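Local coordinates for transcriptional regulator (Pseudomonas aeruginosa, PDB 3E7Q), which probably binds operator DNA as a dimeric repressor of the TetR family, through a helix-turn-helix motif joined to an all-helical C-terminal domain, at residues H132-G135 and E136-L140; Q147-E151 and G152-D156; P186-G189 and V190-C193; E194-V197 and D198-A202. All coordinates share one frame; numbering follows the deposited sequence.

Contact 1 of 4, residues H132-G135 and E136-L140; sequences HSYG and EYRAL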
ATOM      1  N   HIS B 132      11.496 -11.975  -2.352  1.00 40.10           N
ATOM      2  CA  HIS B 132      12.819 -11.988  -1.818  1.00 42.58           C
ATOM      3  C   HIS B 132      13.107 -10.776  -0.922  1.00 43.61           C
ATOM      4  O   HIS B 132      13.716 -10.914   0.151  1.00 42.50           O
ATOM      5  CB  HIS B 132      13.855 -12.044  -2.955  1.00 43.67           C
ATOM      6  CG  HIS B 132      15.266 -11.809  -2.494  1.00 45.44           C
ATOM      7  ND1 HIS B 132      16.024 -12.792  -1.890  1.00 50.09           N
ATOM      8  CD2 HIS B 132      16.054 -10.702  -2.539  1.00 47.29           C
ATOM      9  CE1 HIS B 132      17.206 -12.299  -1.566  1.00 47.36           C
ATOM     10  NE2 HIS B 132      17.249 -11.035  -1.948  1.00 48.57           N
ATOM     11  N   SER B 133      12.700  -9.595  -1.383  1.00 43.61           N
ATOM     12  CA  SER B 133      13.070  -8.388  -0.713  1.00 44.74           C
ATOM     13  C   SER B 133      12.205  -8.169   0.499  1.00 44.72           C
ATOM     14  O   SER B 133      12.662  -7.606   1.487  1.00 43.98           O
ATOM     15  CB  SER B 133      12.974  -7.166  -1.631  1.00 45.01           C
ATOM     16  OG  SER B 133      11.642  -6.752  -1.851  1.00 47.54           O
ATOM     17  N   TYR B 134      10.926  -8.519   0.387  1.00 45.52           N
ATOM     18  CA  TYR B 134      10.068  -8.516   1.558  1.00 44.67           C
ATOM     19  C   TYR B 134      10.599  -9.548   2.612  1.00 42.26           C
ATOM     20  O   TYR B 134      10.612  -9.280   3.798  1.00 39.71           O
ATOM     21  CB  TYR B 134       8.600  -8.773   1.121  1.00 47.34           C
ATOM     22  CG  TYR B 134       7.540  -8.813   2.246  1.00 48.42           C
ATOM     23  CD1 TYR B 134       7.290  -7.712   3.075  1.00 51.00           C
ATOM     24  CD2 TYR B 134       6.784  -9.981   2.454  1.00 53.84           C
ATOM     25  CE1 TYR B 134       6.334  -7.787   4.104  1.00 50.40           C
ATOM     26  CE2 TYR B 134       5.853 -10.073   3.441  1.00 53.13           C
ATOM     27  CZ  TYR B 134       5.616  -8.979   4.272  1.00 53.15           C
ATOM     28  OH  TYR B 134       4.629  -9.135   5.233  1.00 53.09           O
ATOM     29  N   GLY B 135      11.041 -10.706   2.162  1.00 41.40           N
ATOM     30  CA  GLY B 135      11.724 -11.681   3.017  1.00 42.46           C
ATOM     31  C   GLY B 135      12.922 -11.128   3.803  1.00 42.19           C
ATOM     32  O   GLY B 135      13.090 -11.400   4.990  1.00 42.63           O
ATOM     33  N   GLU B 136      13.713 -10.300   3.151  1.00 42.11           N
ATOM     34  CA  GLU B 136      14.911  -9.735   3.744  1.00 43.01           C
ATOM     35  C   GLU B 136      14.557  -8.610   4.714  1.00 42.34           C
ATOM     36  O   GLU B 136      15.189  -8.471   5.732  1.00 41.39           O
ATOM     37  CB  GLU B 136      15.854  -9.223   2.660  1.00 43.47           C
ATOM     38  CG  GLU B 136      16.393 -10.323   1.796  1.00 48.58           C
ATOM     39  CD  GLU B 136      17.135 -11.447   2.560  1.00 56.12           C
ATOM     40  OE1 GLU B 136      17.863 -11.161   3.556  1.00 61.09           O
ATOM     41  OE2 GLU B 136      16.972 -12.638   2.157  1.00 60.06           O
ATOM     42  N   TYR B 137      13.559  -7.817   4.358  1.00 42.56           N
ATOM     43  CA  TYR B 137      13.069  -6.740   5.181  1.00 42.96           C
ATOM     44  C   TYR B 137      12.543  -7.292   6.535  1.00 42.72           C
ATOM     45  O   TYR B 137      12.951  -6.855   7.658  1.00 41.91           O
ATOM     46  CB  TYR B 137      12.002  -5.973   4.385  1.00 44.13           C
ATOM     47  CG  TYR B 137      11.403  -4.773   5.088  1.00 46.05           C
ATOM     48  CD1 TYR B 137      12.002  -3.523   5.012  1.00 48.49           C
ATOM     49  CD2 TYR B 137      10.243  -4.896   5.817  1.00 48.86           C
ATOM     50  CE1 TYR B 137      11.455  -2.441   5.632  1.00 48.58           C
ATOM     51  CE2 TYR B 137       9.699  -3.823   6.508  1.00 51.81           C
ATOM     52  CZ  TYR B 137      10.308  -2.597   6.412  1.00 50.47           C
ATOM     53  OH  TYR B 137       9.723  -1.538   7.030  1.00 48.65           O
ATOM     54  N   ARG B 138      11.674  -8.279   6.431  1.00 43.26           N
ATOM     55  CA  ARG B 138      11.169  -9.001   7.630  1.00 44.87           C
ATOM     56  C   ARG B 138      12.263  -9.725   8.445  1.00 44.48           C
ATOM     57  O   ARG B 138      12.165  -9.753   9.656  1.00 45.61           O
ATOM     58  CB  ARG B 138      10.037  -9.986   7.263  1.00 44.15           C
ATOM     59  CG  ARG B 138       8.711  -9.307   6.952  1.00 45.55           C
ATOM     60  CD  ARG B 138       7.619 -10.294   6.665  1.00 47.58           C
ATOM     61  NE  ARG B 138       7.917 -11.039   5.425  1.00 51.42           N
ATOM     62  CZ  ARG B 138       7.953 -12.361   5.306  1.00 51.28           C
ATOM     63  NH1 ARG B 138       7.666 -13.160   6.309  1.00 54.30           N
ATOM     64  NH2 ARG B 138       8.266 -12.893   4.156  1.00 52.90           N
ATOM     65  N   ALA B 139      13.226 -10.378   7.790  1.00 45.01           N
ATOM     66  CA  ALA B 139      14.326 -11.077   8.475  1.00 45.02           C
ATOM     67  C   ALA B 139      15.060 -10.064   9.357  1.00 45.58           C
ATOM     68  O   ALA B 139      15.408 -10.388  10.489  1.00 46.67           O
ATOM     69  CB  ALA B 139      15.320 -11.729   7.476  1.00 43.89           C
ATOM     70  N   LEU B 140      15.283  -8.843   8.850  1.00 45.17           N
ATOM     71  CA  LEU B 140      15.944  -7.794   9.657  1.00 44.83           C
ATOM     72  C   LEU B 140      15.172  -7.481  10.928  1.00 44.02           C
ATOM     73  O   LEU B 140      15.765  -7.290  12.015  1.00 43.36           O
ATOM     74  CB  LEU B 140      16.015  -6.515   8.865  1.00 45.50           C
ATOM     75  CG  LEU B 140      17.178  -5.561   8.964  1.00 47.15           C
ATOM     76  CD1 LEU B 140      18.528  -6.290   8.661  1.00 52.30           C
ATOM     77  CD2 LEU B 140      16.918  -4.484   7.953  1.00 45.41           C
TER
HETATM   78  O   HOH W   1      14.212 -13.196   1.242  1.00 42.41           O
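Arg138 lays its side chain over one face of the Tyr134 ring, one helical turn back. Its NE stands 3.0 Å from Tyr134 CE2, above the ring but offset toward the rim, and CD follows as a CH-pi contact 3.8 Å from the ring centroid. The guanidinium and ring planes differ by 32°, so the two groups lean together without a flat stack. A bend at chi3 (-65°) turns the arginine chain back along the helix, while Tyr134, with CG anti to N (chi1 180°), reaches forward to meet it. Both belong to helix 124-152 of the TetR-type C-terminal domain, where an i to i+4 spacing brings side chains of successive turns together. His132 and Glu136 repeat that spacing: Glu136 CG sits over the imidazole face, 4.1 Å from the centroid. A water donates to His132 O at 2.6 Å and to Glu136 OE2 at 3.0 Å, tying the carboxylate to the backbone. Beneath them, Arg138 N bonds Tyr134 O at 3.0 Å. Farther out, His130 meets the Tyr134 ring, Glu176 of the second subunit packs on Tyr134, and Tyr137 turns to Leu77 and to Leu170 of helix 159-179.

Contact 2 of 4, residues Q147-E151 and G152-D156; sequences QLAEE and GGWAD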
ATOM      1  N   GLN B 147      15.898 -10.323  19.674  1.00 39.45           N
ATOM      2  CA  GLN B 147      16.702  -9.644  20.712  1.00 39.81           C
ATOM      3  C   GLN B 147      15.793  -9.054  21.782  1.00 38.81           C
ATOM      4  O   GLN B 147      15.974  -9.310  22.953  1.00 39.39           O
ATOM      5  CB  GLN B 147      17.539  -8.543  20.046  1.00 40.22           C
ATOM      6  CG  GLN B 147      18.746  -8.188  20.793  1.00 41.84           C
ATOM      7  CD  GLN B 147      19.440  -6.927  20.296  1.00 40.39           C
ATOM      8  OE1 GLN B 147      19.110  -6.370  19.263  1.00 42.13           O
ATOM      9  NE2 GLN B 147      20.414  -6.501  21.038  1.00 40.78           N
ATOM     10  N   LEU B 148      14.776  -8.318  21.354  1.00 37.98           N
ATOM     11  CA  LEU B 148      13.754  -7.792  22.248  1.00 38.61           C
ATOM     12  C   LEU B 148      13.117  -8.822  23.160  1.00 38.24           C
ATOM     13  O   LEU B 148      12.996  -8.582  24.374  1.00 39.13           O
ATOM     14  CB  LEU B 148      12.646  -7.050  21.508  1.00 38.01           C
ATOM     15  CG  LEU B 148      11.716  -6.108  22.295  1.00 37.26           C
ATOM     16  CD1 LEU B 148      12.488  -4.944  22.939  1.00 35.23           C
ATOM     17  CD2 LEU B 148      10.656  -5.549  21.344  1.00 38.04           C
ATOM     18  N   ALA B 149      12.716  -9.930  22.565  1.00 38.21           N
ATOM     19  CA  ALA B 149      12.126 -11.047  23.275  1.00 38.06           C
ATOM     20  C   ALA B 149      13.072 -11.672  24.321  1.00 38.08           C
ATOM     21  O   ALA B 149      12.646 -11.992  25.445  1.00 36.24           O
ATOM     22  CB  ALA B 149      11.659 -12.110  22.255  1.00 37.27           C
ATOM     23  N   GLU B 150      14.338 -11.851  23.938  1.00 38.62           N
ATOM     24  CA  GLU B 150      15.386 -12.328  24.845  1.00 39.62           C
ATOM     25  C   GLU B 150      15.625 -11.345  26.039  1.00 38.97           C
ATOM     26  O   GLU B 150      15.627 -11.744  27.185  1.00 38.52           O
ATOM     27  CB  GLU B 150      16.699 -12.600  24.081  1.00 39.85           C
ATOM     28  CG  GLU B 150      17.946 -12.853  25.047  1.00 42.34           C
ATOM     29  CD  GLU B 150      17.960 -14.241  25.766  1.00 47.58           C
ATOM     30  OE1 GLU B 150      17.214 -15.158  25.325  1.00 51.09           O
ATOM     31  OE2 GLU B 150      18.733 -14.407  26.764  1.00 50.43           O
ATOM     32  N   GLU B 151      15.757 -10.051  25.747  1.00 39.92           N
ATOM     33  CA  GLU B 151      15.799  -8.999  26.797  1.00 39.73           C
ATOM     34  C   GLU B 151      14.604  -9.105  27.772  1.00 40.56           C
ATOM     35  O   GLU B 151      14.727  -8.866  28.990  1.00 39.24           O
ATOM     36  CB  GLU B 151      15.838  -7.617  26.137  1.00 39.07           C
ATOM     37  CG  GLU B 151      17.139  -7.285  25.394  1.00 38.41           C
ATOM     38  CD  GLU B 151      17.110  -5.897  24.733  1.00 39.05           C
ATOM     39  OE1 GLU B 151      16.201  -5.065  25.008  1.00 38.34           O
ATOM     40  OE2 GLU B 151      18.028  -5.613  23.967  1.00 37.82           O
ATOM     41  N   GLY B 152      13.469  -9.563  27.224  1.00 41.82           N
ATOM     42  CA  GLY B 152      12.165  -9.657  27.912  1.00 41.54           C
ATOM     43  C   GLY B 152      11.692 -10.673  28.934  1.00 41.52           C
ATOM     44  O   GLY B 152      10.722 -10.381  29.620  1.00 43.34           O
ATOM     45  N   GLY B 153      12.193 -11.874  29.108  1.00 42.32           N
ATOM     46  CA  GLY B 153      12.586 -12.814  28.173  1.00 42.84           C
ATOM     47  C   GLY B 153      11.265 -13.564  27.975  1.00 42.92           C
ATOM     48  O   GLY B 153      10.792 -14.276  28.853  1.00 41.94           O
ATOM     49  N   TRP B 154      10.693 -13.368  26.788  1.00 43.02           N
ATOM     50  CA  TRP B 154       9.389 -13.899  26.402  1.00 43.67           C
ATOM     51  C   TRP B 154       9.532 -15.356  26.008  1.00 45.63           C
ATOM     52  O   TRP B 154      10.367 -15.712  25.196  1.00 46.23           O
ATOM     53  CB  TRP B 154       8.830 -13.041  25.279  1.00 42.43           C
ATOM     54  CG  TRP B 154       8.824 -11.531  25.657  1.00 39.72           C
ATOM     55  CD1 TRP B 154       8.813 -11.010  26.900  1.00 39.83           C
ATOM     56  CD2 TRP B 154       8.740 -10.421  24.766  1.00 39.57           C
ATOM     57  NE1 TRP B 154       8.762  -9.642  26.863  1.00 38.82           N
ATOM     58  CE2 TRP B 154       8.743  -9.249  25.555  1.00 38.85           C
ATOM     59  CE3 TRP B 154       8.688 -10.293  23.370  1.00 39.02           C
ATOM     60  CZ2 TRP B 154       8.707  -7.985  25.000  1.00 39.72           C
ATOM     61  CZ3 TRP B 154       8.639  -9.014  22.818  1.00 38.77           C
ATOM     62  CH2 TRP B 154       8.647  -7.889  23.624  1.00 39.93           C
ATOM     63  N   ALA B 155       8.724 -16.201  26.630  1.00 47.84           N
ATOM     64  CA  ALA B 155       8.828 -17.661  26.518  1.00 49.14           C
ATOM     65  C   ALA B 155       8.650 -18.208  25.084  1.00 49.86           C
ATOM     66  O   ALA B 155       9.570 -18.895  24.546  1.00 51.43           O
ATOM     67  CB  ALA B 155       7.810 -18.355  27.517  1.00 49.32           C
ATOM     68  N   ASP B 156       7.512 -17.993  24.454  1.00 49.05           N
ATOM     69  CA  ASP B 156       7.457 -18.399  23.017  1.00 49.78           C
ATOM     70  C   ASP B 156       6.815 -17.348  22.175  1.00 47.71           C
ATOM     71  O   ASP B 156       5.617 -17.320  21.971  1.00 48.17           O
ATOM     72  CB  ASP B 156       6.746 -19.697  22.732  1.00 51.16           C
ATOM     73  CG  ASP B 156       5.502 -19.840  23.513  1.00 55.25           C
ATOM     74  OD1 ASP B 156       5.625 -19.972  24.761  1.00 60.34           O
ATOM     75  OD2 ASP B 156       4.419 -19.878  22.875  1.00 61.99           O
TER
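Trp154 folds its indole back against the last turn of the helix it has just left, with Ala149 against one face and Leu148 at the far end of the six-membered ring. With chi1 at -53° its CG lies beside the backbone N and anti to the carbonyl carbon, and chi2 of -24° sets the plane over Ala149, whose CA lies 3.4 Å from the ring plane, toward the rim. Ala149 CB touches Trp154 CE3 at 3.7 Å. Leu148, whose chi1 of -163° carries CG out beside the carbonyl carbon, brings CG to 3.8 Å from Trp154 CH2. This is the C-terminal end of helix 124-152, where the chain breaks into the loop leading to helix 159-179. Gly152 N makes a weak bond to Leu148 O at 3.1 Å, and the peptide before Gly153 is modelled as cis, in a tight and doubtful spot. Glu151 runs extended beyond CG, and its OE2 accepts a hydrogen bond from Ala88 N at the start of helix 88-99. The indole also stacks with His205 and meets Phe157 edge-to-face, while helix 186-204 adds Leu200 and Glu201 to its surroundings. Leu148 in turn packs on Leu92 and Val197.

Contact 3 of 4, residues P186-G189 and V190-C193; sequences PRQG and VQIC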
ATOM      1  N   PRO B 186       5.990  12.944  10.025  1.00 46.93           N
ATOM      2  CA  PRO B 186       7.060  11.969  10.280  1.00 46.86           C
ATOM      3  C   PRO B 186       7.305  11.660  11.767  1.00 46.71           C
ATOM      4  O   PRO B 186       7.499  10.523  12.105  1.00 46.41           O
ATOM      5  CB  PRO B 186       8.295  12.651   9.688  1.00 47.65           C
ATOM      6  CG  PRO B 186       7.727  13.478   8.486  1.00 47.90           C
ATOM      7  CD  PRO B 186       6.350  13.932   8.971  1.00 47.04           C
ATOM      8  N   ARG B 187       7.316  12.663  12.640  1.00 46.66           N
ATOM      9  CA  ARG B 187       7.485  12.422  14.089  1.00 46.18           C
ATOM     10  C   ARG B 187       6.381  11.501  14.647  1.00 44.76           C
ATOM     11  O   ARG B 187       6.634  10.559  15.361  1.00 42.93           O
ATOM     12  CB  ARG B 187       7.527  13.755  14.838  1.00 46.31           C
ATOM     13  CG  ARG B 187       7.623  13.640  16.387  1.00 48.34           C
ATOM     14  CD  ARG B 187       8.812  12.771  16.893  1.00 53.24           C
ATOM     15  NE  ARG B 187       9.980  12.927  16.015  1.00 55.23           N
ATOM     16  CZ  ARG B 187      10.977  12.054  15.885  1.00 54.98           C
ATOM     17  NH1 ARG B 187      11.021  10.957  16.604  1.00 54.34           N
ATOM     18  NH2 ARG B 187      11.960  12.316  15.033  1.00 56.83           N
ATOM     19  N   GLN B 188       5.143  11.802  14.281  1.00 43.66           N
ATOM     20  CA  GLN B 188       4.035  10.964  14.626  1.00 42.53           C
ATOM     21  C   GLN B 188       4.139   9.513  14.141  1.00 41.58           C
ATOM     22  O   GLN B 188       3.707   8.637  14.821  1.00 39.58           O
ATOM     23  CB  GLN B 188       2.740  11.605  14.143  1.00 42.81           C
ATOM     24  CG  GLN B 188       2.332  12.760  15.059  1.00 41.97           C
ATOM     25  CD  GLN B 188       1.055  13.435  14.597  1.00 41.14           C
ATOM     26  OE1 GLN B 188       0.808  13.537  13.400  1.00 45.14           O
ATOM     27  NE2 GLN B 188       0.236  13.894  15.536  1.00 36.28           N
ATOM     28  N   GLY B 189       4.722   9.277  12.972  1.00 41.72           N
ATOM     29  CA  GLY B 189       4.917   7.923  12.447  1.00 41.36           C
ATOM     30  C   GLY B 189       5.864   7.125  13.330  1.00 40.78           C
ATOM     31  O   GLY B 189       5.562   5.968  13.705  1.00 39.85           O
ATOM     32  N   VAL B 190       6.981   7.753  13.692  1.00 40.60           N
ATOM     33  CA  VAL B 190       7.897   7.188  14.726  1.00 40.95           C
ATOM     34  C   VAL B 190       7.120   6.892  16.018  1.00 41.13           C
ATOM     35  O   VAL B 190       7.145   5.767  16.527  1.00 42.35           O
ATOM     36  CB  VAL B 190       9.121   8.093  15.019  1.00 40.75           C
ATOM     37  CG1 VAL B 190      10.071   7.397  15.989  1.00 38.23           C
ATOM     38  CG2 VAL B 190       9.830   8.458  13.713  1.00 38.22           C
ATOM     39  N   GLN B 191       6.391   7.883  16.500  1.00 40.15           N
ATOM     40  CA  GLN B 191       5.584   7.739  17.706  1.00 40.14           C
ATOM     41  C   GLN B 191       4.635   6.555  17.636  1.00 39.00           C
ATOM     42  O   GLN B 191       4.503   5.803  18.595  1.00 39.01           O
ATOM     43  CB  GLN B 191       4.801   9.050  17.977  1.00 40.20           C
ATOM     44  CG  GLN B 191       3.839   8.988  19.160  1.00 40.84           C
ATOM     45  CD  GLN B 191       2.934  10.216  19.295  1.00 40.77           C
ATOM     46  OE1 GLN B 191       3.024  11.171  18.545  1.00 42.41           O
ATOM     47  NE2 GLN B 191       2.063  10.177  20.285  1.00 42.10           N
ATOM     48  N   ILE B 192       3.939   6.402  16.517  1.00 38.55           N
ATOM     49  CA  ILE B 192       3.044   5.238  16.309  1.00 37.84           C
ATOM     50  C   ILE B 192       3.819   3.910  16.390  1.00 38.26           C
ATOM     51  O   ILE B 192       3.355   2.901  16.985  1.00 38.15           O
ATOM     52  CB  ILE B 192       2.280   5.387  14.965  1.00 38.24           C
ATOM     53  CG1 ILE B 192       1.213   6.503  15.087  1.00 38.02           C
ATOM     54  CG2 ILE B 192       1.682   4.058  14.500  1.00 34.26           C
ATOM     55  CD1 ILE B 192       0.519   6.885  13.717  1.00 38.41           C
ATOM     56  N   CYS B 193       5.032   3.912  15.851  1.00 38.58           N
ATOM     57  CA  CYS B 193       5.830   2.687  15.839  1.00 38.95           C
ATOM     58  C   CYS B 193       6.374   2.345  17.179  1.00 37.69           C
ATOM     59  O   CYS B 193       6.326   1.184  17.573  1.00 38.84           O
ATOM     60  CB  CYS B 193       6.951   2.765  14.815  1.00 39.09           C
ATOM     61  SG  CYS B 193       6.307   2.809  13.124  1.00 41.59           S
TER
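Four successive i to i+4 backbone bonds carry the first turns of helix 186-204, from Val190 N to Pro186 O at 3.2 Å through Cys193 N to Gly189 O at 3.0 Å. On one flank Arg187 curls over Val190: bends at chi2 (54°) and chi3 (35°) swing the guanidinium round the helix and slightly forward, with Val190 CG2 over one of its faces. NH1 comes to 3.7 Å from Val190 CG1, a contact of the aliphatic branch with the flat cation, while the charge of the same NH1 is met by a salt bridge to Glu97 of helix 88-99. Pro186 opens the helix, the last modelled one of the TetR-type C-terminal domain, and Gln188 OE1 accepts a hydrogen bond from Thr185 N, just before it. Gln188 and Gln191 run side by side in the same direction, their amide planes 48° apart, and Gln188 CG lies 3.9 Å from Gln191 OE1. The Gln191 chain is extended, and its NE2 donates to Arg207 O of the second subunit, whose Leu161 packs on both glutamines. Ile192 CG1 lies against Gln188 O at 3.3 Å. Its side chain reaches Leu169 and Leu173 of helix 159-179 and also Ser165 of the second subunit. Val190 and Cys193 pack on Phe96 and Phe100.

Contact 4 of 4, residues E194-V197 and D198-A202; sequences EAWV and DGLEA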
ATOM      1  N   GLU B 194       6.859   3.337  17.907  1.00 37.41           N
ATOM      2  CA  GLU B 194       7.257   3.123  19.281  1.00 37.00           C
ATOM      3  C   GLU B 194       6.091   2.640  20.103  1.00 36.71           C
ATOM      4  O   GLU B 194       6.286   1.847  21.017  1.00 35.98           O
ATOM      5  CB  GLU B 194       7.781   4.401  19.952  1.00 37.11           C
ATOM      6  CG  GLU B 194       8.962   5.058  19.336  1.00 37.57           C
ATOM      7  CD  GLU B 194      10.241   4.251  19.375  1.00 39.87           C
ATOM      8  OE1 GLU B 194      10.305   3.162  19.973  1.00 39.95           O
ATOM      9  OE2 GLU B 194      11.242   4.736  18.796  1.00 44.12           O
ATOM     10  N   ALA B 195       4.897   3.174  19.835  1.00 37.31           N
ATOM     11  CA  ALA B 195       3.704   2.791  20.608  1.00 38.51           C
ATOM     12  C   ALA B 195       3.335   1.325  20.410  1.00 39.52           C
ATOM     13  O   ALA B 195       2.821   0.649  21.330  1.00 40.97           O
ATOM     14  CB  ALA B 195       2.533   3.704  20.304  1.00 37.57           C
ATOM     15  N   TRP B 196       3.574   0.833  19.194  1.00 40.21           N
ATOM     16  CA  TRP B 196       3.396  -0.565  18.892  1.00 40.14           C
ATOM     17  C   TRP B 196       4.335  -1.493  19.701  1.00 39.12           C
ATOM     18  O   TRP B 196       3.937  -2.539  20.204  1.00 38.30           O
ATOM     19  CB  TRP B 196       3.707  -0.769  17.401  1.00 40.87           C
ATOM     20  CG  TRP B 196       3.510  -2.141  16.934  1.00 40.84           C
ATOM     21  CD1 TRP B 196       2.369  -2.625  16.431  1.00 42.71           C
ATOM     22  CD2 TRP B 196       4.476  -3.236  16.882  1.00 39.83           C
ATOM     23  NE1 TRP B 196       2.537  -3.934  16.064  1.00 45.01           N
ATOM     24  CE2 TRP B 196       3.803  -4.345  16.347  1.00 40.57           C
ATOM     25  CE3 TRP B 196       5.809  -3.380  17.244  1.00 40.09           C
ATOM     26  CZ2 TRP B 196       4.402  -5.595  16.171  1.00 42.01           C
ATOM     27  CZ3 TRP B 196       6.417  -4.625  17.064  1.00 42.44           C
ATOM     28  CH2 TRP B 196       5.709  -5.714  16.509  1.00 41.02           C
ATOM     29  N   VAL B 197       5.608  -1.141  19.699  1.00 38.90           N
ATOM     30  CA  VAL B 197       6.606  -1.851  20.524  1.00 38.84           C
ATOM     31  C   VAL B 197       6.241  -1.809  21.981  1.00 38.79           C
ATOM     32  O   VAL B 197       6.357  -2.829  22.654  1.00 36.79           O
ATOM     33  CB  VAL B 197       8.071  -1.315  20.323  1.00 37.86           C
ATOM     34  CG1 VAL B 197       9.062  -2.186  21.012  1.00 34.11           C
ATOM     35  CG2 VAL B 197       8.404  -1.210  18.804  1.00 38.30           C
ATOM     36  N   ASP B 198       5.793  -0.635  22.454  1.00 39.58           N
ATOM     37  CA  ASP B 198       5.316  -0.490  23.835  1.00 40.35           C
ATOM     38  C   ASP B 198       4.231  -1.508  24.114  1.00 41.35           C
ATOM     39  O   ASP B 198       4.231  -2.159  25.156  1.00 41.18           O
ATOM     40  CB  ASP B 198       4.686   0.885  24.120  1.00 41.01           C
ATOM     41  CG  ASP B 198       5.680   2.030  24.175  1.00 40.91           C
ATOM     42  OD1 ASP B 198       6.905   1.839  24.168  1.00 40.27           O
ATOM     43  OD2 ASP B 198       5.191   3.172  24.233  1.00 43.31           O
ATOM     44  N   GLY B 199       3.272  -1.584  23.200  1.00 42.37           N
ATOM     45  CA  GLY B 199       2.186  -2.558  23.262  1.00 42.43           C
ATOM     46  C   GLY B 199       2.627  -3.998  23.444  1.00 41.78           C
ATOM     47  O   GLY B 199       2.167  -4.667  24.343  1.00 41.60           O
ATOM     48  N   LEU B 200       3.497  -4.469  22.570  1.00 41.70           N
ATOM     49  CA  LEU B 200       4.198  -5.739  22.791  1.00 42.59           C
ATOM     50  C   LEU B 200       4.785  -5.894  24.158  1.00 41.89           C
ATOM     51  O   LEU B 200       4.489  -6.808  24.849  1.00 40.83           O
ATOM     52  CB  LEU B 200       5.366  -5.877  21.842  1.00 43.23           C
ATOM     53  CG  LEU B 200       5.239  -6.502  20.482  1.00 44.08           C
ATOM     54  CD1 LEU B 200       6.691  -6.756  20.003  1.00 45.88           C
ATOM     55  CD2 LEU B 200       4.473  -7.770  20.447  1.00 44.27           C
ATOM     56  N   GLU B 201       5.633  -4.957  24.547  1.00 42.76           N
ATOM     57  CA  GLU B 201       6.301  -5.041  25.832  1.00 42.80           C
ATOM     58  C   GLU B 201       5.350  -5.038  27.034  1.00 41.67           C
ATOM     59  O   GLU B 201       5.671  -5.650  28.068  1.00 39.27           O
ATOM     60  CB  GLU B 201       7.328  -3.922  25.974  1.00 43.08           C
ATOM     61  CG  GLU B 201       8.483  -4.023  25.028  1.00 47.78           C
ATOM     62  CD  GLU B 201       9.771  -3.670  25.712  1.00 54.29           C
ATOM     63  OE1 GLU B 201      10.199  -2.482  25.682  1.00 56.35           O
ATOM     64  OE2 GLU B 201      10.334  -4.595  26.355  1.00 61.63           O
ATOM     65  N   ALA B 202       4.193  -4.376  26.879  1.00 41.04           N
ATOM     66  CA  ALA B 202       3.203  -4.263  27.946  1.00 40.80           C
ATOM     67  C   ALA B 202       2.446  -5.568  28.132  1.00 40.95           C
ATOM     68  O   ALA B 202       1.898  -5.796  29.186  1.00 41.38           O
ATOM     69  CB  ALA B 202       2.247  -3.096  27.722  1.00 40.50           C
TER
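Two consecutive turns of the C-terminal half of helix 186-204 form part of the dimer interface. Trp196 and Leu200, one turn apart, lie side by side and point the same way. Leu200 CG sits over one face of the indole, toward its rim, in a CH-pi contact 4.3 Å from the centroid of the six-membered ring, and Leu200 CD1 touches Trp196 CZ3 at 3.6 Å. A chi1 of -177° sends the indole out beside the carbonyl carbon, and Val197 CG2 meets the ring at its edge, in plane. Leu200 N closes the turn onto Trp196 O at 3.1 Å, and Glu201 N bonds Val197 O at 2.9 Å. The chi1 of -71° keeps Asp198 CG beside its own N, 3.2 Å from Glu194 O. Its carboxylate is held from outside: OD1 pairs with Arg89, and OD2 forms a salt bridge to Arg207 of the second subunit. Arg89 also takes Glu194 OE1 and Glu201 OE1, and three acids of successive turns thus share one cation, which probably offsets their mutual repulsion; Glu194 OE2 adds a bond to Ser93. Trp196 packs on Trp196 of the second subunit. Such pairing between two copies is consistent with the four-helix dimer interface common in the TetR family, built from two C-terminal helices of each subunit.

Overall arrangement
Contacts 1 and 2 share helix 124-152, the first midway along it and at the surface, the second at its end; contacts 3 and 4 adjoin on helix 186-204. Contact 4 is the buried one, whereas 2 and 3 are partly buried. Contacts 2 and 4, with centres 13 Å apart, touch directly: Leu148 CD2 meets Val197 CG1 at 3.7 Å, and the Trp154 indole lies against Leu200 and Glu201, which joins the two helices. Contact 1 touches none of the others, its centre 21 to 22 Å from theirs. An arginine over a ring and a water bridge mark contact 1, apolar packing contact 2, and charges bound outside the helix contacts 3 and 4, both of which also reach the second subunit.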